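Long-range contacts in globin protein (Ramazzottius varieornatus, PDB 5ZIQ), which binds heme as a globin, its iron held by two axial histidines, and probably binds oxygen, though its biological role is not settled: residues 18-23 with 100-105; 25-30 with 150-155; 47-52 with 128-133. All coordinates share one frame; numbering follows the deposited sequence.

Contact 1 of 3, residues 18-23 with 100-105; sequences DPRFPL and DNVDIL
R20 and D103 tie the loop at 18-23 to the start of helix 102-115 by a salt bridge. The R20 guanidinium meets the carboxylate end-on, one nitrogen to each oxygen. R20 NH1 donates to D103 OD1 at 2.8 Å, and R20 NH2 donates to D103 OD2 at 2.9 Å. Both bonds are nearly straight and lie in the guanidinium plane. The carboxylate plane is turned 51° from it, and its oxygens are met from above their own plane. D18 grips the same guanidinium side-on. R20 NE donates to D18 OD1, and R20 NH2 donates to D18 OD2 at 2.8 Å, both on syn lone pairs. A bend at chi3 (-68°) turns NE of R20 toward D18. D18 OD1 also accepts from the backbone N of R20 at 3.0 Å, an Asx turn. F21 N bonds to D18 O and closes a type I turn. A water lies 2.7 Å from D18 OD2 and accepts from V102 N. N101 caps the helix: its OD1 accepts from I104 N.

V102 is the apolar centre. V102 CG1 sits over the middle of the guanidinium, 3.9 Å from R20 CZ. V102 CG2 touches D18 OD2 and F21 CB. L105 CD2 meets the F21 ring at its edge, 3.9 Å from F21 CE1.

An alanine in place of D18 would probably leave R20 NE and the backbone N of R20 without this acceptor, and the guanidinium freer to turn away from D103.

The carboxylates of D18 and D103 stand near each other with R20 bonded to both. The arginine is likely to offset their repulsion, so one arginine charge, shared by two carboxylates, ties the loop to the helix beside the apolar packing of V102.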
loop_
_atom_site.group_PDB
_atom_site.type_symbol
_atom_site.label_atom_id
_atom_site.label_comp_id
_atom_site.label_asym_id
_atom_site.label_seq_id
_atom_site.Cartn_x
_atom_site.Cartn_y
_atom_site.Cartn_z
ATOM N N ASP A 18 -19.883 8.755 -5.070
ATOM C CA ASP A 18 -19.988 9.312 -3.716
ATOM C C ASP A 18 -18.904 10.387 -3.581
ATOM O O ASP A 18 -17.708 10.065 -3.695
ATOM C CB ASP A 18 -19.803 8.170 -2.700
ATOM C CG ASP A 18 -19.849 8.617 -1.222
ATOM O OD1 ASP A 18 -19.693 9.813 -0.878
ATOM O OD2 ASP A 18 -20.045 7.721 -0.366
ATOM N N PRO A 19 -19.291 11.662 -3.347
ATOM C CA PRO A 19 -18.304 12.758 -3.322
ATOM C C PRO A 19 -17.283 12.681 -2.189
ATOM O O PRO A 19 -16.311 13.440 -2.209
ATOM C CB PRO A 19 -19.161 14.027 -3.183
ATOM C CG PRO A 19 -20.443 13.557 -2.591
ATOM C CD PRO A 19 -20.656 12.146 -3.061
ATOM N N ARG A 20 -17.474 11.777 -1.219
ATOM C CA ARG A 20 -16.448 11.536 -0.194
ATOM C C ARG A 20 -15.214 10.842 -0.784
ATOM O O ARG A 20 -14.123 10.952 -0.238
ATOM C CB ARG A 20 -17.009 10.690 0.952
ATOM C CG ARG A 20 -18.047 11.428 1.797
ATOM C CD ARG A 20 -18.583 10.543 2.901
ATOM N NE ARG A 20 -19.373 9.467 2.321
ATOM C CZ ARG A 20 -19.783 8.400 2.998
ATOM N NH1 ARG A 20 -19.467 8.261 4.271
ATOM N NH2 ARG A 20 -20.504 7.477 2.390
ATOM N N PHE A 21 -15.411 10.120 -1.886
ATOM C CA PHE A 21 -14.338 9.425 -2.586
ATOM C C PHE A 21 -13.655 10.461 -3.487
ATOM O O PHE A 21 -14.334 11.242 -4.113
ATOM C CB PHE A 21 -14.922 8.273 -3.406
ATOM C CG PHE A 21 -13.878 7.341 -3.953
ATOM C CD1 PHE A 21 -13.195 6.487 -3.099
ATOM C CD2 PHE A 21 -13.541 7.364 -5.293
ATOM C CE1 PHE A 21 -12.201 5.628 -3.592
ATOM C CE2 PHE A 21 -12.538 6.521 -5.798
ATOM C CZ PHE A 21 -11.890 5.646 -4.942
ATOM N N PRO A 22 -12.301 10.478 -3.527
ATOM C CA PRO A 22 -11.645 11.613 -4.206
ATOM C C PRO A 22 -11.816 11.632 -5.721
ATOM O O PRO A 22 -11.865 12.694 -6.319
ATOM C CB PRO A 22 -10.168 11.439 -3.815
ATOM C CG PRO A 22 -10.023 9.974 -3.466
ATOM C CD PRO A 22 -11.324 9.626 -2.810
ATOM N N LEU A 23 -11.842 10.460 -6.356
ATOM C CA LEU A 23 -11.798 10.415 -7.824
ATOM C C LEU A 23 -13.145 10.645 -8.476
ATOM O O LEU A 23 -14.169 10.162 -7.973
ATOM C CB LEU A 23 -11.237 9.058 -8.301
ATOM C CG LEU A 23 -9.858 8.686 -7.741
ATOM C CD1 LEU A 23 -9.499 7.279 -8.249
ATOM C CD2 LEU A 23 -8.808 9.724 -8.144
ATOM N N ASP A 100 -16.715 1.763 -4.061
ATOM C CA ASP A 100 -18.115 2.199 -4.084
ATOM C C ASP A 100 -18.829 2.056 -2.751
ATOM O O ASP A 100 -20.056 2.244 -2.680
ATOM C CB ASP A 100 -18.903 1.436 -5.145
ATOM C CG ASP A 100 -18.507 1.788 -6.569
ATOM O OD1 ASP A 100 -17.649 2.650 -6.795
ATOM O OD2 ASP A 100 -19.100 1.193 -7.492
ATOM N N ASN A 101 -18.071 1.774 -1.697
ATOM C CA ASN A 101 -18.611 1.750 -0.335
ATOM C C ASN A 101 -17.658 2.508 0.581
ATOM O O ASN A 101 -16.872 1.913 1.324
ATOM C CB ASN A 101 -18.823 0.295 0.114
ATOM C CG ASN A 101 -19.607 0.170 1.417
ATOM O OD1 ASN A 101 -19.663 1.086 2.266
ATOM N ND2 ASN A 101 -20.212 -1.004 1.589
ATOM N N VAL A 102 -17.739 3.840 0.524
ATOM C CA VAL A 102 -16.837 4.686 1.281
ATOM C C VAL A 102 -16.914 4.385 2.774
ATOM O O VAL A 102 -15.902 4.469 3.467
ATOM C CB VAL A 102 -17.098 6.165 0.984
ATOM C CG1 VAL A 102 -16.301 7.067 1.919
ATOM C CG2 VAL A 102 -16.755 6.463 -0.471
ATOM N N ASP A 103 -18.101 4.100 3.305
ATOM C CA ASP A 103 -18.180 3.923 4.761
ATOM C C ASP A 103 -17.302 2.782 5.253
ATOM O O ASP A 103 -16.560 2.908 6.225
ATOM C CB ASP A 103 -19.626 3.772 5.199
ATOM C CG ASP A 103 -20.387 5.043 4.951
ATOM O OD1 ASP A 103 -20.154 5.998 5.686
ATOM O OD2 ASP A 103 -21.128 5.124 3.970
ATOM N N ILE A 104 -17.350 1.674 4.505
ATOM C CA ILE A 104 -16.543 0.463 4.757
ATOM C C ILE A 104 -15.048 0.699 4.504
ATOM O O ILE A 104 -14.207 0.302 5.305
ATOM C CB ILE A 104 -17.035 -0.718 3.890
ATOM C CG1 ILE A 104 -18.363 -1.270 4.421
ATOM C CG2 ILE A 104 -15.998 -1.829 3.844
ATOM C CD1 ILE A 104 -18.789 -2.552 3.729
ATOM N N LEU A 105 -14.748 1.385 3.404
ATOM C CA LEU A 105 -13.388 1.807 3.028
ATOM C C LEU A 105 -12.762 2.605 4.173
ATOM O O LEU A 105 -11.626 2.331 4.595
ATOM C CB LEU A 105 -13.483 2.626 1.737
ATOM C CG LEU A 105 -12.291 3.336 1.123
ATOM C CD1 LEU A 105 -11.218 2.339 0.787
ATOM C CD2 LEU A 105 -12.798 3.978 -0.148
HETATM O O HOH W 1 -20.061 5.059 -0.769
#

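Contact 2 of 3, residues 25-30 with 150-155; sequences ARDKFS and MERIYK. With EDO (1,2-ethanediol), chain I.
I153 laps against D27 and S30 with the end of its side chain. Its CD1 lies 3.6 Å from D27 OD1 and 3.7 Å from S30 CB. The chain runs on nearly extended at chi2 (164°), which carries CD1 out to both residues. The CG1 of I153 also covers one face of the R152 guanidinium, displaced toward its rim. The apolar branch therefore lies beside an ion pair.

That ion pair is D27 with R152. The arginine grips the carboxylate end-on. R152 NH1 donates to D27 OD2 at 2.9 Å, and R152 NH2 donates to D27 OD1 at 3.0 Å. Both oxygens lie close to the guanidinium plane. They are met on their syn sides, yet well out of the carboxylate plane, because the two flat groups are turned 43° apart. R152 NH2 has a second acceptor in N149 OD1, which helps fix the rotation of the group. D27 OD2 also accepts from O1 of a 1,2-ethanediol at 2.7 Å, probably a molecule of the crystallisation liquor. The diol is held in turn by T24 N.

M150 fills the other end of the contact. Its chain is bent, and its SD rests 3.8 Å from S30 CB. Its CE lies 3.5 Å from S30 O, so the thioether methyl meets the backbone of helix 25-38.

Further in, I153 also touches L31. Y154 reaches helix 25-38 through its hydroxyl, bonded to S34 OG.

The helix axes pass 10.2 Å apart and cross at -99°, almost square. This is the packing of the first helix on the last, the A and H helices of the globin fold. It lays the first helix of the fold across the N-terminal part of the last one.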
loop_
_atom_site.group_PDB
_atom_site.type_symbol
_atom_site.label_atom_id
_atom_site.label_comp_id
_atom_site.label_asym_id
_atom_site.label_seq_id
_atom_site.Cartn_x
_atom_site.Cartn_y
_atom_site.Cartn_z
ATOM N N ALA A 25 -15.961 9.894 -11.464
ATOM C CA ALA A 25 -16.367 8.577 -11.972
ATOM C C ALA A 25 -15.412 8.053 -13.022
ATOM O O ALA A 25 -15.046 6.863 -12.991
ATOM C CB ALA A 25 -17.803 8.613 -12.498
ATOM N N ARG A 26 -14.976 8.916 -13.940
ATOM C CA ARG A 26 -14.036 8.499 -14.979
ATOM C C ARG A 26 -12.697 8.054 -14.381
ATOM O O ARG A 26 -12.170 7.004 -14.754
ATOM C CB ARG A 26 -13.849 9.571 -16.064
ATOM C CG ARG A 26 -15.059 9.765 -16.973
ATOM C CD ARG A 26 -15.127 11.186 -17.519
ATOM N NE ARG A 26 -16.321 11.441 -18.342
ATOM C CZ ARG A 26 -17.574 11.586 -17.886
ATOM N NH1 ARG A 26 -18.562 11.826 -18.742
ATOM N NH2 ARG A 26 -17.859 11.491 -16.587
ATOM N N ASP A 27 -12.181 8.811 -13.423
ATOM C CA ASP A 27 -10.900 8.444 -12.801
ATOM C C ASP A 27 -11.004 7.183 -11.945
ATOM O O ASP A 27 -10.065 6.374 -11.912
ATOM C CB ASP A 27 -10.312 9.609 -12.001
ATOM C CG ASP A 27 -9.677 10.682 -12.878
ATOM O OD1 ASP A 27 -9.586 10.536 -14.126
ATOM O OD2 ASP A 27 -9.234 11.708 -12.275
ATOM N N LYS A 28 -12.145 7.011 -11.286
ATOM C CA LYS A 28 -12.395 5.807 -10.510
ATOM C C LYS A 28 -12.400 4.577 -11.398
ATOM O O LYS A 28 -11.813 3.566 -11.034
ATOM C CB LYS A 28 -13.692 5.918 -9.726
ATOM C CG LYS A 28 -13.998 4.726 -8.825
ATOM C CD LYS A 28 -15.236 4.970 -7.967
ATOM C CE LYS A 28 -16.506 5.146 -8.775
ATOM N NZ LYS A 28 -17.633 5.310 -7.821
ATOM N N PHE A 29 -13.054 4.658 -12.562
ATOM C CA PHE A 29 -13.043 3.511 -13.459
ATOM C C PHE A 29 -11.622 3.209 -13.929
ATOM O O PHE A 29 -11.233 2.030 -13.969
ATOM C CB PHE A 29 -13.970 3.745 -14.661
ATOM C CG PHE A 29 -14.036 2.567 -15.592
ATOM C CD1 PHE A 29 -14.592 1.365 -15.153
ATOM C CD2 PHE A 29 -13.508 2.643 -16.884
ATOM C CE1 PHE A 29 -14.669 0.262 -16.006
ATOM C CE2 PHE A 29 -13.584 1.550 -17.743
ATOM C CZ PHE A 29 -14.155 0.360 -17.292
ATOM N N SER A 30 -10.835 4.255 -14.220
ATOM C CA SER A 30 -9.429 4.062 -14.636
ATOM C C SER A 30 -8.631 3.344 -13.536
ATOM O O SER A 30 -7.833 2.433 -13.814
ATOM C CB SER A 30 -8.773 5.399 -14.992
ATOM O OG SER A 30 -9.336 5.941 -16.180
ATOM N N MET A 150 -2.526 7.490 -15.385
ATOM C CA MET A 150 -2.588 6.627 -14.218
ATOM C C MET A 150 -1.718 7.110 -13.073
ATOM O O MET A 150 -2.116 6.986 -11.917
ATOM C CB MET A 150 -2.257 5.159 -14.555
ATOM C CG MET A 150 -3.339 4.373 -15.292
ATOM S SD MET A 150 -5.016 4.717 -14.741
ATOM C CE MET A 150 -4.985 4.333 -12.995
ATOM N N GLU A 151 -0.533 7.633 -13.383
ATOM C CA GLU A 151 0.342 8.219 -12.373
ATOM C C GLU A 151 -0.391 9.311 -11.580
ATOM O O GLU A 151 -0.334 9.330 -10.344
ATOM C CB GLU A 151 1.605 8.803 -13.025
ATOM C CG GLU A 151 2.567 9.403 -12.003
ATOM C CD GLU A 151 3.909 9.815 -12.583
ATOM O OE1 GLU A 151 4.179 9.513 -13.763
ATOM O OE2 GLU A 151 4.704 10.441 -11.845
ATOM N N ARG A 152 -1.059 10.200 -12.302
ATOM C CA ARG A 152 -1.832 11.285 -11.678
ATOM C C ARG A 152 -2.885 10.703 -10.726
ATOM O O ARG A 152 -3.022 11.143 -9.574
ATOM C CB ARG A 152 -2.506 12.143 -12.754
ATOM C CG ARG A 152 -3.401 13.266 -12.224
ATOM C CD ARG A 152 -4.144 13.952 -13.363
ATOM N NE ARG A 152 -5.017 13.074 -14.139
ATOM C CZ ARG A 152 -6.245 12.714 -13.775
ATOM N NH1 ARG A 152 -6.801 13.170 -12.663
ATOM N NH2 ARG A 152 -6.934 11.883 -14.547
ATOM N N ILE A 153 -3.633 9.720 -11.222
ATOM C CA ILE A 153 -4.750 9.140 -10.446
ATOM C C ILE A 153 -4.215 8.395 -9.226
ATOM O O ILE A 153 -4.762 8.540 -8.111
ATOM C CB ILE A 153 -5.617 8.202 -11.325
ATOM C CG1 ILE A 153 -6.347 9.048 -12.381
ATOM C CG2 ILE A 153 -6.557 7.297 -10.492
ATOM C CD1 ILE A 153 -6.930 8.250 -13.529
ATOM N N TYR A 154 -3.166 7.588 -9.421
ATOM C CA TYR A 154 -2.585 6.873 -8.280
ATOM C C TYR A 154 -2.051 7.814 -7.209
ATOM O O TYR A 154 -2.222 7.540 -6.027
ATOM C CB TYR A 154 -1.490 5.880 -8.711
ATOM C CG TYR A 154 -2.035 4.539 -9.197
ATOM C CD1 TYR A 154 -2.768 3.696 -8.340
ATOM C CD2 TYR A 154 -1.805 4.106 -10.517
ATOM C CE1 TYR A 154 -3.266 2.469 -8.792
ATOM C CE2 TYR A 154 -2.306 2.866 -10.972
ATOM C CZ TYR A 154 -3.037 2.071 -10.099
ATOM O OH TYR A 154 -3.523 0.843 -10.529
ATOM N N LYS A 155 -1.467 8.942 -7.611
ATOM C CA LYS A 155 -0.934 9.884 -6.625
ATOM C C LYS A 155 -2.095 10.436 -5.781
ATOM O O LYS A 155 -1.963 10.521 -4.556
ATOM C CB LYS A 155 -0.133 10.980 -7.313
ATOM C CG LYS A 155 1.262 10.520 -7.732
ATOM C CD LYS A 155 1.959 11.634 -8.495
ATOM C CE LYS A 155 3.384 11.237 -8.874
ATOM N NZ LYS A 155 4.042 12.267 -9.722
HETATM C C1 EDO I . -10.062 13.531 -9.197
HETATM O O1 EDO I . -10.635 12.642 -10.165
HETATM C C2 EDO I . -9.224 14.628 -9.846
HETATM O O2 EDO I . -9.969 15.541 -10.662
#

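Contact 3 of 3, residues 47-52 with 128-133; sequences KEMLLK and ERMEKC. With HEM (protoporphyrin IX containing Fe), chain E.
M49 and M130 meet where helix 42-56 crosses helix 127-142, the B and G helices of the globin fold, at the wall of the heme pocket. The axes approach to 8.9 Å and cross at 120°. The contact is buried, and no hydrogen bond spans the two segments. It is held by sulfur atoms and alkyl groups.

C133 sits at the closest point, its CA 4.8 Å from M49 CA. Its side chain is small and lets the backbones come near. C133 CB lies 3.4 Å from M49 O. C133 SG reaches on to the carbonyl carbon of K52 and the first carbons of the K52 side chain. The K52 chain then leads away, and its amino group makes a cation-pi contact with F136.

M49 and M130 cross at about a right angle. M49 bends at chi3 (63°), which sets its CE against M130 SD at 3.8 Å. L50 adds a second apolar touch, with its CD2 4.0 Å from M130 CE. L53, one turn on, packs on both M130 and C133.

M130 belongs to the heme pocket. Its side chain comes within about 4 Å of that of H88, one of the two axial ligands of the iron. The other is H116. M130 thus links the helix crossing to the H88 side of the heme. Its CB touches the heme methyl CMC at 3.6 Å, and its CE lies 3.9 Å from C4B of a pyrrole ring.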
loop_
_atom_site.group_PDB
_atom_site.type_symbol
_atom_site.label_atom_id
_atom_site.label_comp_id
_atom_site.label_asym_id
_atom_site.label_seq_id
_atom_site.Cartn_x
_atom_site.Cartn_y
_atom_site.Cartn_z
ATOM N N LYS A 47 5.752 -8.211 -1.667
ATOM C CA LYS A 47 7.177 -8.495 -1.466
ATOM C C LYS A 47 8.028 -7.379 -2.071
ATOM O O LYS A 47 8.955 -6.882 -1.422
ATOM C CB LYS A 47 7.562 -9.851 -2.062
ATOM C CG LYS A 47 6.951 -11.042 -1.352
ATOM C CD LYS A 47 7.354 -12.339 -2.069
ATOM C CE LYS A 47 6.614 -13.533 -1.492
ATOM N NZ LYS A 47 6.968 -14.798 -2.196
ATOM N N GLU A 48 7.687 -6.964 -3.292
ATOM C CA GLU A 48 8.387 -5.870 -3.980
ATOM C C GLU A 48 8.345 -4.591 -3.145
ATOM O O GLU A 48 9.365 -3.923 -2.970
ATOM C CB GLU A 48 7.771 -5.613 -5.361
ATOM C CG GLU A 48 8.107 -6.641 -6.426
ATOM C CD GLU A 48 7.528 -6.282 -7.785
ATOM O OE1 GLU A 48 7.970 -6.866 -8.796
ATOM O OE2 GLU A 48 6.628 -5.415 -7.848
ATOM N N MET A 49 7.171 -4.287 -2.596
ATOM C CA MET A 49 6.991 -3.064 -1.790
ATOM C C MET A 49 7.895 -3.040 -0.588
ATOM O O MET A 49 8.559 -2.015 -0.349
ATOM C CB MET A 49 5.561 -2.916 -1.336
ATOM C CG MET A 49 4.625 -2.707 -2.503
ATOM S SD MET A 49 2.913 -2.782 -1.992
ATOM C CE MET A 49 2.994 -1.359 -0.918
ATOM N N LEU A 50 7.892 -4.133 0.183
ATOM C CA LEU A 50 8.712 -4.176 1.401
ATOM C C LEU A 50 10.198 -4.139 1.102
ATOM O O LEU A 50 10.930 -3.432 1.777
ATOM C CB LEU A 50 8.379 -5.367 2.304
ATOM C CG LEU A 50 7.006 -5.327 3.006
ATOM C CD1 LEU A 50 6.872 -6.537 3.915
ATOM C CD2 LEU A 50 6.725 -4.057 3.799
ATOM N N LEU A 51 10.637 -4.874 0.080
ATOM C CA LEU A 51 12.041 -4.822 -0.330
ATOM C C LEU A 51 12.434 -3.408 -0.754
ATOM O O LEU A 51 13.533 -2.952 -0.407
ATOM C CB LEU A 51 12.365 -5.858 -1.414
ATOM C CG LEU A 51 12.182 -7.309 -0.963
ATOM C CD1 LEU A 51 12.386 -8.256 -2.128
ATOM C CD2 LEU A 51 13.041 -7.698 0.252
ATOM N N LYS A 52 11.533 -2.692 -1.432
ATOM C CA LYS A 52 11.809 -1.303 -1.813
ATOM C C LYS A 52 11.884 -0.407 -0.574
ATOM O O LYS A 52 12.776 0.451 -0.470
ATOM C CB LYS A 52 10.802 -0.776 -2.836
ATOM C CG LYS A 52 11.122 0.603 -3.396
ATOM C CD LYS A 52 12.394 0.602 -4.231
ATOM C CE LYS A 52 12.422 1.819 -5.125
ATOM N NZ LYS A 52 13.683 1.888 -5.907
ATOM N N GLU A 128 3.621 7.507 4.935
ATOM C CA GLU A 128 3.899 8.095 3.623
ATOM C C GLU A 128 5.058 7.390 2.887
ATOM O O GLU A 128 5.079 7.348 1.663
ATOM C CB GLU A 128 4.148 9.616 3.746
ATOM C CG GLU A 128 4.229 10.373 2.421
ATOM C CD GLU A 128 4.402 11.874 2.601
ATOM O OE1 GLU A 128 4.849 12.318 3.690
ATOM O OE2 GLU A 128 4.086 12.622 1.644
ATOM N N ARG A 129 5.986 6.787 3.628
ATOM C CA ARG A 129 7.096 6.039 3.024
ATOM C C ARG A 129 6.609 4.841 2.219
ATOM O O ARG A 129 7.242 4.438 1.254
ATOM C CB ARG A 129 8.084 5.584 4.103
ATOM C CG ARG A 129 8.810 6.742 4.778
ATOM C CD ARG A 129 9.726 6.267 5.894
ATOM N NE ARG A 129 10.571 7.372 6.346
ATOM C CZ ARG A 129 11.608 7.240 7.170
ATOM N NH1 ARG A 129 12.333 8.307 7.496
ATOM N NH2 ARG A 129 11.942 6.047 7.656
ATOM N N MET A 130 5.477 4.275 2.607
ATOM C CA MET A 130 4.942 3.137 1.884
ATOM C C MET A 130 4.398 3.564 0.523
ATOM O O MET A 130 4.372 2.749 -0.398
ATOM C CB MET A 130 3.863 2.438 2.710
ATOM C CG MET A 130 3.481 1.042 2.214
ATOM S SD MET A 130 4.827 -0.146 2.188
ATOM C CE MET A 130 5.111 -0.431 3.932
ATOM N N GLU A 131 3.982 4.830 0.389
ATOM C CA GLU A 131 3.456 5.355 -0.897
ATOM C C GLU A 131 4.405 5.176 -2.069
ATOM O O GLU A 131 4.005 4.651 -3.093
ATOM C CB GLU A 131 3.086 6.845 -0.812
ATOM C CG GLU A 131 2.061 7.170 0.242
ATOM C CD GLU A 131 1.622 8.616 0.188
ATOM O OE1 GLU A 131 2.027 9.388 -0.716
ATOM O OE2 GLU A 131 0.865 8.989 1.070
ATOM N N LYS A 132 5.660 5.617 -1.906
ATOM C CA LYS A 132 6.682 5.487 -2.948
ATOM C C LYS A 132 6.904 4.025 -3.286
ATOM O O LYS A 132 7.183 3.704 -4.419
ATOM C CB LYS A 132 8.028 6.113 -2.518
ATOM C CG LYS A 132 8.185 7.604 -2.825
ATOM C CD LYS A 132 9.370 8.232 -2.093
ATOM C CE LYS A 132 10.625 8.285 -2.956
ATOM N NZ LYS A 132 11.497 9.415 -2.590
ATOM N N CYS A 133 6.783 3.155 -2.290
ATOM C CA CYS A 133 6.984 1.712 -2.490
ATOM C C CYS A 133 5.867 1.092 -3.305
ATOM O O CYS A 133 6.135 0.295 -4.204
ATOM C CB CYS A 133 7.147 0.993 -1.159
ATOM S SG CYS A 133 8.564 1.619 -0.245
HETATM C CHA HEM E . 1.480 -4.324 10.654
HETATM C CHB HEM E . 5.504 -1.885 9.561
HETATM C CHC HEM E . 2.740 1.081 6.805
HETATM C CHD HEM E . -0.561 -2.467 6.667
HETATM C C1A HEM E . 2.781 -3.883 10.656
HETATM C C2A HEM E . 3.792 -4.335 11.541
HETATM C C3A HEM E . 4.929 -3.650 11.239
HETATM C C4A HEM E . 4.637 -2.778 10.163
HETATM C CMA HEM E . 6.268 -3.811 11.909
HETATM C CAA HEM E . 3.615 -5.386 12.616
HETATM C CBA HEM E . 4.512 -6.604 12.357
HETATM C CGA HEM E . 4.035 -7.357 11.146
HETATM O O1A HEM E . 2.823 -7.642 11.023
HETATM O O2A HEM E . 4.844 -7.696 10.259
HETATM C C1B HEM E . 5.084 -0.815 8.750
HETATM C C2B HEM E . 5.919 0.260 8.356
HETATM C C3B HEM E . 5.171 1.107 7.588
HETATM C C4B HEM E . 3.820 0.512 7.495
HETATM C CMB HEM E . 7.370 0.436 8.745
HETATM C CAB HEM E . 5.605 2.361 6.956
HETATM C CBB HEM E . 6.769 2.402 6.309
HETATM C C1C HEM E . 1.626 0.344 6.433
HETATM C C2C HEM E . 0.736 0.632 5.395
HETATM C C3C HEM E . -0.193 -0.404 5.348
HETATM C C4C HEM E . 0.136 -1.324 6.371
HETATM C CMC HEM E . 0.782 1.839 4.496
HETATM C CAC HEM E . -1.328 -0.585 4.425
HETATM C CBC HEM E . -1.716 0.357 3.590
HETATM C C1D HEM E . -0.266 -3.212 7.808
HETATM C C2D HEM E . -1.177 -4.272 8.275
HETATM C C3D HEM E . -0.612 -4.789 9.382
HETATM C C4D HEM E . 0.640 -4.037 9.591
HETATM C CMD HEM E . -2.482 -4.680 7.626
HETATM C CAD HEM E . -1.162 -5.912 10.240
HETATM C CBD HEM E . -1.814 -5.294 11.471
HETATM C CGD HEM E . -2.386 -6.353 12.381
HETATM O O1D HEM E . -2.558 -7.512 11.948
HETATM O O2D HEM E . -2.690 -6.071 13.566
HETATM N NA HEM E . 3.303 -2.906 9.844
HETATM N NB HEM E . 3.873 -0.599 8.234
HETATM N NC HEM E . 1.233 -0.832 7.015
HETATM N ND HEM E . 0.806 -3.109 8.624
HETATM FE FE HEM E . 2.273 -1.900 8.452
#

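Along the chain the segments come as 18-23, 25-30, 47-52, 100-105, 128-133 and 150-155. Both segments of contact 3 fall between those of contact 2, while contact 1 crosses the other two. Contacts 1 and 2 are neighbours, with centres about 14 Å apart. They touch through the salt bridge of D100 with K28 and the packing of L23 on I153. Contact 3 lies nearer the middle of the chain, its centre about 20 Å from that of contact 2 and about 24 Å from that of contact 1. In this all-helical globin domain, contacts 1 and 2 join the N-terminal loop and first helix to helices 102-115 and 148-170, and contact 3 borders the heme.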